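Local atomic coordinates of Fc fragment of IgE receptor II (Bos taurus, PDB entry 6PWS), a protein that binds mannose-type sugars through calcium in its C-type lectin domain and probably also serves as a low-affinity receptor for IgE (CD23). Residues 56-66 against 117-127; 6-15 against 126-134. All coordinates share one frame; numbering follows the deposited sequence.

Interaction 1: residues 56-66 against 117-127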
loop_
_atom_site.group_PDB
_atom_site.type_symbol
_atom_site.label_atom_id
_atom_site.label_comp_id
_atom_site.label_asym_id
_atom_site.label_seq_id
_atom_site.Cartn_x
_atom_site.Cartn_y
_atom_site.Cartn_z
ATOM N N LEU A 56 1.049 6.995 -7.472
ATOM C CA LEU A 56 -0.033 6.310 -6.765
ATOM C C LEU A 56 -1.196 7.246 -6.449
ATOM O O LEU A 56 -2.359 6.881 -6.653
ATOM C CB LEU A 56 0.513 5.676 -5.482
ATOM C CG LEU A 56 1.532 4.554 -5.722
ATOM C CD1 LEU A 56 2.185 4.165 -4.413
ATOM C CD2 LEU A 56 0.901 3.347 -6.399
ATOM N N THR A 57 -0.912 8.446 -5.930
ATOM C CA THR A 57 -1.959 9.406 -5.599
ATOM C C THR A 57 -2.850 9.669 -6.798
ATOM O O THR A 57 -4.078 9.695 -6.688
ATOM C CB THR A 57 -1.302 10.704 -5.130
ATOM O OG1 THR A 57 -0.727 10.466 -3.847
ATOM C CG2 THR A 57 -2.303 11.865 -5.059
ATOM N N LYS A 58 -2.239 9.867 -7.958
ATOM C CA LYS A 58 -3.020 10.220 -9.137
ATOM C C LYS A 58 -3.954 9.103 -9.571
ATOM O O LYS A 58 -4.965 9.387 -10.220
ATOM C CB LYS A 58 -2.072 10.626 -10.266
ATOM C CG LYS A 58 -1.379 11.952 -9.971
ATOM C CD LYS A 58 -0.490 12.435 -11.112
ATOM C CE LYS A 58 0.526 11.383 -11.511
ATOM N NZ LYS A 58 1.662 11.972 -12.296
ATOM N N ARG A 59 -3.644 7.851 -9.215
ATOM C CA ARG A 59 -4.338 6.651 -9.669
ATOM C C ARG A 59 -5.130 5.951 -8.574
ATOM O O ARG A 59 -5.727 4.888 -8.827
ATOM C CB ARG A 59 -3.290 5.701 -10.269
ATOM C CG ARG A 59 -2.692 6.247 -11.551
ATOM C CD ARG A 59 -1.453 5.485 -11.962
ATOM N NE ARG A 59 -0.899 5.940 -13.234
ATOM C CZ ARG A 59 -0.144 7.021 -13.390
ATOM N NH1 ARG A 59 0.148 7.813 -12.360
ATOM N NH2 ARG A 59 0.308 7.313 -14.601
ATOM N N ALA A 60 -5.149 6.514 -7.373
ATOM C CA ALA A 60 -5.687 5.839 -6.204
ATOM C C ALA A 60 -7.213 5.754 -6.253
ATOM O O ALA A 60 -7.907 6.631 -6.775
ATOM C CB ALA A 60 -5.278 6.578 -4.932
ATOM N N ASN A 61 -7.726 4.701 -5.629
ATOM C CA ASN A 61 -9.159 4.506 -5.481
ATOM C C ASN A 61 -9.719 5.543 -4.505
ATOM O O ASN A 61 -9.210 5.691 -3.391
ATOM C CB ASN A 61 -9.391 3.077 -4.970
ATOM C CG ASN A 61 -10.846 2.659 -5.011
ATOM O OD1 ASN A 61 -11.726 3.384 -4.540
ATOM N ND2 ASN A 61 -11.106 1.473 -5.553
ATOM N N TRP A 62 -10.754 6.278 -4.928
ATOM C CA TRP A 62 -11.286 7.371 -4.121
ATOM C C TRP A 62 -11.985 6.898 -2.855
ATOM O O TRP A 62 -12.243 7.731 -1.972
ATOM C CB TRP A 62 -12.193 8.268 -4.963
ATOM C CG TRP A 62 -11.433 9.009 -6.038
ATOM C CD1 TRP A 62 -10.083 9.057 -6.202
ATOM C CD2 TRP A 62 -11.992 9.798 -7.096
ATOM N NE1 TRP A 62 -9.759 9.823 -7.288
ATOM C CE2 TRP A 62 -10.913 10.299 -7.858
ATOM C CE3 TRP A 62 -13.303 10.108 -7.492
ATOM C CZ2 TRP A 62 -11.102 11.099 -8.990
ATOM C CZ3 TRP A 62 -13.492 10.885 -8.620
ATOM C CH2 TRP A 62 -12.397 11.372 -9.356
ATOM N N ARG A 63 -12.294 5.602 -2.738
ATOM C CA ARG A 63 -12.860 5.056 -1.512
ATOM C C ARG A 63 -11.798 4.513 -0.552
ATOM O O ARG A 63 -12.149 4.044 0.537
ATOM C CB ARG A 63 -13.913 3.990 -1.825
ATOM C CG ARG A 63 -15.181 4.568 -2.414
ATOM C CD ARG A 63 -16.304 3.534 -2.542
ATOM N NE ARG A 63 -16.007 2.523 -3.548
ATOM C CZ ARG A 63 -16.700 1.398 -3.717
ATOM N NH1 ARG A 63 -17.749 1.129 -2.945
ATOM N NH2 ARG A 63 -16.346 0.548 -4.670
ATOM N N GLY A 64 -10.521 4.584 -0.912
ATOM C CA GLY A 64 -9.437 4.142 -0.047
ATOM C C GLY A 64 -8.874 2.798 -0.478
ATOM O O GLY A 64 -9.556 1.983 -1.104
ATOM N N SER A 65 -7.604 2.555 -0.130
ATOM C CA SER A 65 -6.942 1.339 -0.582
ATOM C C SER A 65 -5.797 0.934 0.346
ATOM O O SER A 65 -5.072 1.780 0.867
ATOM C CB SER A 65 -6.422 1.488 -2.018
ATOM O OG SER A 65 -5.557 2.604 -2.184
ATOM N N TRP A 66 -5.611 -0.371 0.513
ATOM C CA TRP A 66 -4.525 -0.855 1.354
ATOM C C TRP A 66 -3.161 -0.698 0.679
ATOM O O TRP A 66 -3.016 -0.901 -0.534
ATOM C CB TRP A 66 -4.717 -2.333 1.666
ATOM C CG TRP A 66 -5.861 -2.662 2.566
ATOM C CD1 TRP A 66 -6.912 -3.472 2.269
ATOM C CD2 TRP A 66 -6.063 -2.221 3.915
ATOM N NE1 TRP A 66 -7.760 -3.573 3.349
ATOM C CE2 TRP A 66 -7.255 -2.817 4.375
ATOM C CE3 TRP A 66 -5.360 -1.366 4.774
ATOM C CZ2 TRP A 66 -7.750 -2.601 5.663
ATOM C CZ3 TRP A 66 -5.858 -1.142 6.051
ATOM C CH2 TRP A 66 -7.040 -1.763 6.483
ATOM N N ALA A 117 -5.474 2.245 9.901
ATOM C CA ALA A 117 -6.858 1.808 9.990
ATOM C C ALA A 117 -6.948 0.467 10.704
ATOM O O ALA A 117 -5.964 -0.259 10.873
ATOM C CB ALA A 117 -7.467 1.701 8.587
ATOM N N PHE A 118 -8.173 0.142 11.116
ATOM C CA PHE A 118 -8.453 -1.183 11.645
ATOM C C PHE A 118 -8.122 -2.229 10.585
ATOM O O PHE A 118 -8.628 -2.168 9.458
ATOM C CB PHE A 118 -9.937 -1.253 12.022
ATOM C CG PHE A 118 -10.409 -2.624 12.424
ATOM C CD1 PHE A 118 -9.701 -3.377 13.341
ATOM C CD2 PHE A 118 -11.567 -3.159 11.886
ATOM C CE1 PHE A 118 -10.136 -4.631 13.705
ATOM C CE2 PHE A 118 -12.010 -4.428 12.263
ATOM C CZ PHE A 118 -11.284 -5.145 13.162
ATOM N N CYS A 119 -7.288 -3.209 10.950
ATOM C CA CYS A 119 -6.833 -4.209 9.987
ATOM C C CYS A 119 -7.989 -5.024 9.403
ATOM O O CYS A 119 -7.842 -5.574 8.305
ATOM C CB CYS A 119 -5.789 -5.125 10.628
ATOM S SG CYS A 119 -4.209 -4.297 10.992
ATOM N N GLY A 120 -9.131 -5.106 10.092
ATOM C CA GLY A 120 -10.304 -5.803 9.589
ATOM C C GLY A 120 -11.245 -4.998 8.714
ATOM O O GLY A 120 -12.299 -5.510 8.325
ATOM N N SER A 121 -10.900 -3.753 8.389
ATOM C CA SER A 121 -11.725 -2.954 7.492
ATOM C C SER A 121 -11.716 -3.568 6.104
ATOM O O SER A 121 -10.669 -3.982 5.607
ATOM C CB SER A 121 -11.177 -1.532 7.370
ATOM O OG SER A 121 -11.239 -0.826 8.587
ATOM N N GLU A 122 -12.879 -3.585 5.451
ATOM C CA GLU A 122 -13.010 -4.185 4.121
ATOM C C GLU A 122 -12.961 -3.134 3.009
ATOM O O GLU A 122 -13.971 -2.756 2.405
ATOM C CB GLU A 122 -14.281 -5.018 4.051
ATOM C CG GLU A 122 -14.166 -6.259 4.899
ATOM C CD GLU A 122 -15.343 -7.183 4.790
ATOM O OE1 GLU A 122 -16.399 -6.760 4.273
ATOM O OE2 GLU A 122 -15.203 -8.341 5.234
ATOM N N LEU A 123 -11.742 -2.718 2.677
ATOM C CA LEU A 123 -11.557 -1.681 1.674
ATOM C C LEU A 123 -11.749 -2.242 0.271
ATOM O O LEU A 123 -11.477 -3.411 -0.003
ATOM C CB LEU A 123 -10.166 -1.051 1.782
ATOM C CG LEU A 123 -9.837 -0.401 3.117
ATOM C CD1 LEU A 123 -8.446 0.225 3.064
ATOM C CD2 LEU A 123 -10.871 0.632 3.502
ATOM N N HIS A 124 -12.175 -1.363 -0.635
ATOM C CA HIS A 124 -12.493 -1.748 -2.006
ATOM C C HIS A 124 -11.302 -1.700 -2.936
ATOM O O HIS A 124 -11.412 -2.139 -4.087
ATOM C CB HIS A 124 -13.576 -0.820 -2.566
ATOM C CG HIS A 124 -14.826 -0.871 -1.777
ATOM N ND1 HIS A 124 -15.748 -1.883 -1.924
ATOM C CD2 HIS A 124 -15.270 -0.094 -0.764
ATOM C CE1 HIS A 124 -16.731 -1.702 -1.060
ATOM N NE2 HIS A 124 -16.463 -0.626 -0.342
ATOM N N GLY A 125 -10.181 -1.152 -2.476
ATOM C CA GLY A 125 -8.976 -1.102 -3.265
ATOM C C GLY A 125 -7.781 -1.589 -2.471
ATOM O O GLY A 125 -7.766 -1.586 -1.239
ATOM N N TRP A 126 -6.756 -1.979 -3.216
ATOM C CA TRP A 126 -5.508 -2.457 -2.629
ATOM C C TRP A 126 -4.486 -2.387 -3.755
ATOM O O TRP A 126 -4.854 -2.569 -4.921
ATOM C CB TRP A 126 -5.662 -3.872 -2.004
ATOM C CG TRP A 126 -6.638 -4.778 -2.747
ATOM C CD1 TRP A 126 -8.009 -4.798 -2.616
ATOM C CD2 TRP A 126 -6.321 -5.749 -3.755
ATOM N NE1 TRP A 126 -8.552 -5.698 -3.496
ATOM C CE2 TRP A 126 -7.537 -6.303 -4.193
ATOM C CE3 TRP A 126 -5.123 -6.211 -4.320
ATOM C CZ2 TRP A 126 -7.594 -7.281 -5.173
ATOM C CZ3 TRP A 126 -5.184 -7.183 -5.293
ATOM C CH2 TRP A 126 -6.408 -7.711 -5.706
ATOM N N VAL A 127 -3.240 -2.050 -3.435
ATOM C CA VAL A 127 -2.224 -1.842 -4.460
ATOM C C VAL A 127 -1.054 -2.771 -4.180
ATOM O O VAL A 127 -0.553 -2.809 -3.053
ATOM C CB VAL A 127 -1.750 -0.374 -4.508
ATOM C CG1 VAL A 127 -0.745 -0.182 -5.625
ATOM C CG2 VAL A 127 -2.939 0.579 -4.660
HETATM O O HOH W 1 -12.223 1.362 -0.236
#

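Interaction 2: residues 6-15 against 126-134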
loop_
_atom_site.group_PDB
_atom_site.type_symbol
_atom_site.label_atom_id
_atom_site.label_comp_id
_atom_site.label_asym_id
_atom_site.label_seq_id
_atom_site.Cartn_x
_atom_site.Cartn_y
_atom_site.Cartn_z
ATOM N N CYS A 6 14.906 -2.124 -18.384
ATOM C CA CYS A 6 14.039 -3.193 -17.890
ATOM C C CYS A 6 12.742 -2.605 -17.334
ATOM O O CYS A 6 12.665 -2.182 -16.174
ATOM C CB CYS A 6 14.771 -4.030 -16.839
ATOM S SG CYS A 6 16.258 -4.855 -17.485
ATOM N N ASN A 7 11.715 -2.583 -18.187
ATOM C CA ASN A 7 10.443 -1.945 -17.871
ATOM C C ASN A 7 9.261 -2.851 -18.204
ATOM O O ASN A 7 8.153 -2.371 -18.460
ATOM C CB ASN A 7 10.312 -0.598 -18.583
ATOM C CG ASN A 7 10.173 -0.740 -20.086
ATOM O OD1 ASN A 7 10.457 -1.792 -20.654
ATOM N ND2 ASN A 7 9.728 0.326 -20.738
ATOM N N THR A 8 9.474 -4.162 -18.186
ATOM C CA THR A 8 8.414 -5.114 -18.482
ATOM C C THR A 8 7.660 -5.474 -17.210
ATOM O O THR A 8 8.256 -5.645 -16.140
ATOM C CB THR A 8 9.006 -6.367 -19.129
ATOM O OG1 THR A 8 9.536 -6.020 -20.411
ATOM C CG2 THR A 8 7.952 -7.446 -19.301
ATOM N N CYS A 9 6.344 -5.569 -17.334
ATOM C CA CYS A 9 5.456 -5.925 -16.243
ATOM C C CYS A 9 4.533 -7.042 -16.696
ATOM O O CYS A 9 4.284 -7.208 -17.896
ATOM C CB CYS A 9 4.618 -4.708 -15.830
ATOM S SG CYS A 9 5.583 -3.342 -15.146
ATOM N N PRO A 10 3.996 -7.822 -15.756
ATOM C CA PRO A 10 3.002 -8.829 -16.131
ATOM C C PRO A 10 1.765 -8.166 -16.721
ATOM O O PRO A 10 1.493 -6.978 -16.513
ATOM C CB PRO A 10 2.685 -9.537 -14.805
ATOM C CG PRO A 10 3.800 -9.171 -13.876
ATOM C CD PRO A 10 4.241 -7.807 -14.302
ATOM N N GLU A 11 1.014 -8.952 -17.487
ATOM C CA GLU A 11 -0.246 -8.476 -18.033
ATOM C C GLU A 11 -1.112 -7.920 -16.909
ATOM O O GLU A 11 -1.212 -8.509 -15.830
ATOM C CB GLU A 11 -0.967 -9.629 -18.729
ATOM C CG GLU A 11 -2.219 -9.213 -19.475
ATOM C CD GLU A 11 -2.906 -10.378 -20.156
ATOM O OE1 GLU A 11 -2.306 -11.473 -20.216
ATOM O OE2 GLU A 11 -4.049 -10.197 -20.628
ATOM N N ALA A 12 -1.725 -6.767 -17.163
ATOM C CA ALA A 12 -2.638 -6.060 -16.273
ATOM C C ALA A 12 -1.915 -5.166 -15.261
ATOM O O ALA A 12 -2.579 -4.375 -14.592
ATOM C CB ALA A 12 -3.637 -6.978 -15.542
ATOM N N TRP A 13 -0.594 -5.244 -15.150
ATOM C CA TRP A 13 0.183 -4.390 -14.262
ATOM C C TRP A 13 0.668 -3.149 -15.013
ATOM O O TRP A 13 0.714 -3.124 -16.246
ATOM C CB TRP A 13 1.381 -5.164 -13.714
ATOM C CG TRP A 13 1.047 -6.306 -12.796
ATOM C CD1 TRP A 13 0.352 -7.434 -13.103
ATOM C CD2 TRP A 13 1.446 -6.441 -11.426
ATOM N NE1 TRP A 13 0.276 -8.262 -12.009
ATOM C CE2 TRP A 13 0.941 -7.670 -10.963
ATOM C CE3 TRP A 13 2.167 -5.630 -10.540
ATOM C CZ2 TRP A 13 1.141 -8.111 -9.650
ATOM C CZ3 TRP A 13 2.358 -6.061 -9.241
ATOM C CH2 TRP A 13 1.851 -7.292 -8.810
ATOM N N ILE A 14 1.050 -2.120 -14.253
ATOM C CA ILE A 14 1.380 -0.796 -14.777
ATOM C C ILE A 14 2.815 -0.454 -14.384
ATOM O O ILE A 14 3.171 -0.522 -13.199
ATOM C CB ILE A 14 0.413 0.265 -14.211
ATOM C CG1 ILE A 14 -1.052 -0.125 -14.448
ATOM C CG2 ILE A 14 0.724 1.640 -14.800
ATOM C CD1 ILE A 14 -1.461 -0.235 -15.917
ATOM N N TYR A 15 3.621 -0.044 -15.365
ATOM C CA TYR A 15 5.028 0.260 -15.139
ATOM C C TYR A 15 5.249 1.694 -14.653
ATOM O O TYR A 15 4.683 2.647 -15.204
ATOM C CB TYR A 15 5.824 0.055 -16.441
ATOM C CG TYR A 15 7.249 0.523 -16.257
ATOM C CD1 TYR A 15 8.149 -0.237 -15.525
ATOM C CD2 TYR A 15 7.676 1.757 -16.736
ATOM C CE1 TYR A 15 9.430 0.199 -15.295
ATOM C CE2 TYR A 15 8.966 2.202 -16.511
ATOM C CZ TYR A 15 9.838 1.411 -15.793
ATOM O OH TYR A 15 11.118 1.830 -15.534
ATOM N N TRP A 126 -6.756 -1.979 -3.216
ATOM C CA TRP A 126 -5.508 -2.457 -2.629
ATOM C C TRP A 126 -4.486 -2.387 -3.755
ATOM O O TRP A 126 -4.854 -2.569 -4.921
ATOM C CB TRP A 126 -5.662 -3.872 -2.004
ATOM C CG TRP A 126 -6.638 -4.778 -2.747
ATOM C CD1 TRP A 126 -8.009 -4.798 -2.616
ATOM C CD2 TRP A 126 -6.321 -5.749 -3.755
ATOM N NE1 TRP A 126 -8.552 -5.698 -3.496
ATOM C CE2 TRP A 126 -7.537 -6.303 -4.193
ATOM C CE3 TRP A 126 -5.123 -6.211 -4.320
ATOM C CZ2 TRP A 126 -7.594 -7.281 -5.173
ATOM C CZ3 TRP A 126 -5.184 -7.183 -5.293
ATOM C CH2 TRP A 126 -6.408 -7.711 -5.706
ATOM N N VAL A 127 -3.240 -2.050 -3.435
ATOM C CA VAL A 127 -2.224 -1.842 -4.460
ATOM C C VAL A 127 -1.054 -2.771 -4.180
ATOM O O VAL A 127 -0.553 -2.809 -3.053
ATOM C CB VAL A 127 -1.750 -0.374 -4.508
ATOM C CG1 VAL A 127 -0.745 -0.182 -5.625
ATOM C CG2 VAL A 127 -2.939 0.579 -4.660
ATOM N N CYS A 128 -0.618 -3.502 -5.210
ATOM C CA CYS A 128 0.541 -4.372 -5.132
ATOM C C CYS A 128 1.684 -3.797 -5.956
ATOM O O CYS A 128 1.465 -3.039 -6.912
ATOM C CB CYS A 128 0.258 -5.773 -5.702
ATOM S SG CYS A 128 -1.346 -6.505 -5.308
ATOM N N ASP A 129 2.905 -4.231 -5.641
ATOM C CA ASP A 129 4.045 -3.937 -6.496
ATOM C C ASP A 129 4.921 -5.168 -6.694
ATOM O O ASP A 129 4.785 -6.202 -6.023
ATOM C CB ASP A 129 4.843 -2.686 -6.055
ATOM C CG ASP A 129 5.612 -2.847 -4.744
ATOM O OD1 ASP A 129 5.946 -3.981 -4.368
ATOM O OD2 ASP A 129 5.886 -1.794 -4.109
ATOM N N ARG A 130 5.795 -5.023 -7.689
ATOM C CA ARG A 130 6.820 -5.963 -8.090
ATOM C C ARG A 130 7.928 -5.146 -8.738
ATOM O O ARG A 130 7.706 -4.023 -9.204
ATOM C CB ARG A 130 6.333 -6.906 -9.194
ATOM C CG ARG A 130 5.561 -8.105 -8.733
ATOM C CD ARG A 130 4.971 -8.873 -9.919
ATOM N NE ARG A 130 5.952 -9.278 -10.930
ATOM C CZ ARG A 130 6.625 -10.432 -10.935
ATOM N NH1 ARG A 130 6.455 -11.323 -9.966
ATOM N NH2 ARG A 130 7.477 -10.696 -11.921
ATOM N N LEU A 131 9.124 -5.713 -8.802
ATOM C CA LEU A 131 10.168 -5.110 -9.614
ATOM C C LEU A 131 9.892 -5.388 -11.087
ATOM O O LEU A 131 9.427 -6.469 -11.457
ATOM C CB LEU A 131 11.534 -5.683 -9.251
ATOM C CG LEU A 131 11.919 -5.545 -7.780
ATOM C CD1 LEU A 131 13.303 -6.138 -7.546
ATOM C CD2 LEU A 131 11.859 -4.098 -7.324
ATOM N N ALA A 132 10.167 -4.405 -11.933
ATOM C CA ALA A 132 10.038 -4.628 -13.363
ATOM C C ALA A 132 11.134 -5.583 -13.831
ATOM O O ALA A 132 12.232 -5.632 -13.266
ATOM C CB ALA A 132 10.142 -3.304 -14.109
ATOM N N THR A 133 10.816 -6.363 -14.859
ATOM C CA THR A 133 11.740 -7.315 -15.455
ATOM C C THR A 133 12.182 -6.790 -16.817
ATOM O O THR A 133 11.768 -5.714 -17.263
ATOM C CB THR A 133 11.087 -8.697 -15.557
ATOM O OG1 THR A 133 9.899 -8.612 -16.353
ATOM C CG2 THR A 133 10.729 -9.222 -14.172
ATOM N N CYS A 134 13.028 -7.562 -17.490
ATOM C CA CYS A 134 13.651 -7.081 -18.717
ATOM C C CYS A 134 12.993 -7.636 -19.977
ATOM O O CYS A 134 12.315 -8.665 -19.959
ATOM C CB CYS A 134 15.146 -7.403 -18.701
ATOM S SG CYS A 134 15.962 -6.847 -17.179
ATOM O OXT CYS A 134 13.119 -7.046 -21.050
HETATM O O HOH W 2 11.817 -4.485 -20.571
HETATM O O HOH W 3 7.364 -8.664 -15.400
HETATM O O HOH W 4 10.690 -8.042 -22.220
#

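Interaction 1: residues 56-66 against 117-127
The indole of W66 lies across the isobutyl group of L123 at about a right angle, and methyl CD1 sits over the five-membered ring, 3.6 Å from its centroid and 17° off the normal, a CH-pi contact. A wide flat ring suits this place because its rim is used as well: in its plane the carbonyl oxygens of S121 and F118 approach, S121 O coming to 3.2 Å from CZ2. A117 CB also touches CZ3 and CH2. The indole nitrogen NE1 is satisfied by K28 O. Chi1 of W66, -69°, with chi2 at 121°, brings the indole over L123 CD1. The backbone of W66 pairs in parallel with the other strand: W66 N donates to G125 O at 3.0 Å, and V127 N to W66 O. G125 suits its place, since a CB there would press on N61 CB and S65 CB. Further out, the guanidinium of R63 lies flat on the imidazole of H124, planes 8° apart and centres 3.6 Å apart, so these two nitrogen-rich groups meet by stacking and not by a hydrogen bond. One water joins G64 O to H124 N. Together these contacts couple strand 65-67 to strand 123-131 within the C-type lectin fold.

Interaction 2: residues 6-15 against 126-134
R130 crosses the indole of W13 at about a right angle, and its NE ends beside P10. Its CB lies 4.1 Å from W13 CZ3, CG is 3.8 Å from both CZ3 and CH2, and CD stands over the six-membered ring, 3.9 Å from its centroid, as a CH-pi contact. The chain then bends at chi3 (55°), which carries NE to P10 CG at 3.6 Å; beyond it, NH1 is hydrogen-bonded to H41 O. Arginine suits this place because its long methylene stem can lie on an aromatic face while its charged end reaches a carbonyl. The guanidinium is turned 73° from the indole plane and does not stack on it. Further along, T8 and T133 form an antiparallel hydrogen-bonded pair, with T8 N to T133 O at 2.9 Å and T133 N to T8 O at 3.0 Å, and N7 adds a classic beta bulge. The small A132 puts its CB against C6 O and also near the edge of the Y15 ring, at CE1. Near the N-terminus, C6 SG is joined to SG of the C-terminal C134 at 2.0 Å, with a relaxed chi3 of 90°. Apolar packing, paired amides and a covalent bond thus tie the N-terminal segment to the C-terminus.

How the interactions relate
Strand 123-131 carries both interactions, whose centres lie 19 Å apart and whose segments overlap at W126 and V127, though these two make contacts only in interaction 1. Interaction 1 lies beside strand 65-67, nearer the middle of the chain (about 8 Å from its centre, against 15 Å for the centre of interaction 2); interaction 2 uses the strand's far end, where the first and last modelled residues meet. C128, the residue after V127, packs on W13 in interaction 2 and is bonded to C37. Interaction 1 is the one that reaches toward the sugar site: the side chain of A117 lies about 5 Å from the bound methyl alpha-D-mannopyranoside and about 6 Å from a calcium ion, immediately after the calcium ligands N115 and D116.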